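Geranyltranstransferase (Stenotrophomonas maltophilia, PDB 7LBJ) probably catalyses the magnesium-dependent chain elongation of isoprenoid diphosphates, as in the FPP/GGPP synthase family, whose members make farnesyl and longer prenyl diphosphates. Local coordinates at residues 111-114 and 115-119. Numbering follows the deposited sequence.
Sequences VAFD and EATAI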
loop_
_atom_site.group_PDB
_atom_site.type_symbol
_atom_site.label_atom_id
_atom_site.label_comp_id
_atom_site.label_asym_id
_atom_site.label_seq_id
_atom_site.Cartn_x
_atom_site.Cartn_y
_atom_site.Cartn_z
ATOM N N VAL A 111 9.005 0.231 -19.494
ATOM C CA VAL A 111 9.822 0.399 -20.695
ATOM C C VAL A 111 11.002 1.326 -20.416
ATOM O O VAL A 111 12.138 1.040 -20.811
ATOM C CB VAL A 111 8.963 0.913 -21.868
ATOM C CG1 VAL A 111 9.821 1.110 -23.130
ATOM C CG2 VAL A 111 7.837 -0.043 -22.164
ATOM N N ALA A 112 10.763 2.445 -19.726
ATOM C CA ALA A 112 11.855 3.357 -19.395
ATOM C C ALA A 112 12.882 2.705 -18.482
ATOM O O ALA A 112 14.076 3.019 -18.563
ATOM C CB ALA A 112 11.301 4.624 -18.740
ATOM N N PHE A 113 12.437 1.817 -17.587
ATOM C CA PHE A 113 13.325 1.169 -16.638
ATOM C C PHE A 113 13.301 -0.317 -16.945
ATOM O O PHE A 113 13.908 -0.754 -17.932
ATOM C CB PHE A 113 12.921 1.541 -15.202
ATOM C CG PHE A 113 13.086 3.014 -14.909
ATOM C CD1 PHE A 113 12.085 3.918 -15.248
ATOM C CD2 PHE A 113 14.261 3.500 -14.357
ATOM C CE1 PHE A 113 12.245 5.282 -15.011
ATOM C CE2 PHE A 113 14.424 4.866 -14.116
ATOM C CZ PHE A 113 13.418 5.747 -14.444
ATOM N N ASP A 114 12.625 -1.130 -16.133
ATOM C CA ASP A 114 12.410 -2.547 -16.405
ATOM C C ASP A 114 11.222 -2.972 -15.558
ATOM O O ASP A 114 10.705 -2.192 -14.755
ATOM C CB ASP A 114 13.657 -3.390 -16.109
ATOM C CG ASP A 114 14.221 -3.122 -14.729
ATOM O OD1 ASP A 114 13.521 -3.379 -13.740
ATOM O OD2 ASP A 114 15.365 -2.644 -14.634
ATOM N N GLU A 115 10.764 -4.209 -15.756
ATOM C CA GLU A 115 9.546 -4.614 -15.053
ATOM C C GLU A 115 9.753 -4.670 -13.545
ATOM O O GLU A 115 8.862 -4.283 -12.778
ATOM C CB GLU A 115 9.048 -5.960 -15.580
ATOM C CG GLU A 115 8.464 -5.852 -16.977
ATOM C CD GLU A 115 8.193 -7.210 -17.585
ATOM O OE1 GLU A 115 7.563 -8.041 -16.906
ATOM O OE2 GLU A 115 8.621 -7.439 -18.732
ATOM N N ALA A 116 10.909 -5.166 -13.085
ATOM C CA ALA A 116 11.108 -5.281 -11.637
ATOM C C ALA A 116 11.083 -3.909 -10.979
ATOM O O ALA A 116 10.461 -3.717 -9.924
ATOM C CB ALA A 116 12.434 -5.990 -11.331
ATOM N N THR A 117 11.785 -2.947 -11.584
ATOM C CA THR A 117 11.778 -1.578 -11.080
ATOM C C THR A 117 10.366 -1.004 -11.060
ATOM O O THR A 117 9.985 -0.311 -10.115
ATOM C CB THR A 117 12.697 -0.711 -11.946
ATOM O OG1 THR A 117 14.029 -1.234 -11.900
ATOM C CG2 THR A 117 12.687 0.721 -11.450
ATOM N N ALA A 118 9.570 -1.288 -12.098
ATOM C CA ALA A 118 8.210 -0.763 -12.140
ATOM C C ALA A 118 7.342 -1.389 -11.053
ATOM O O ALA A 118 6.539 -0.702 -10.412
ATOM C CB ALA A 118 7.594 -1.003 -13.533
ATOM N N ILE A 119 7.468 -2.697 -10.848
ATOM C CA ILE A 119 6.703 -3.351 -9.794
ATOM C C ILE A 119 7.003 -2.694 -8.452
ATOM O O ILE A 119 6.094 -2.280 -7.718
ATOM C CB ILE A 119 7.019 -4.857 -9.772
ATOM C CG1 ILE A 119 6.408 -5.548 -11.005
ATOM C CG2 ILE A 119 6.519 -5.495 -8.473
ATOM C CD1 ILE A 119 7.031 -6.920 -11.291
#
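Asp-114 is the N-cap of helix 115-134, one of the long helices of the all-helical polyprenyl synthase fold, and its side chain meets Thr-117, three residues on, just after the short helix 109-112 ends and Phe-113 leaves helical geometry. The two side chains cross at about a right angle. Asp-114 holds CG between its backbone N and carbonyl carbon (chi1 51°), which brings the carboxylate round toward the N-H groups of the first turn, where OD1 receives Thr-117 N at 2.8 Å, nearly in line with the CG-OD1 bond and almost straight (170°). A short carboxylate suits this place, since it can replace the carbonyl that a preceding turn would have offered. Thr-117 adds a second grip: its OG1, set beside its own backbone N (chi1 -60°), donates to the same OD1 at 2.9 Å from above the carboxylate plane. OD2 forms a salt bridge with Arg-39 of helix 38-46, so both carboxylate oxygens are engaged, and the negative charge would probably be stabilised by the positive end of the helix dipole. The other branch of threonine serves the apolar side, CG2 lying 3.8 Å from Phe-113 CB and obliquely to the ring. Ala-116, small enough to suit a close approach, packs on Ala-96 of the second subunit. The Asp-114 carbonyl joins the i to i+4 pattern, its O accepting from Ala-118 N at 3.0 Å.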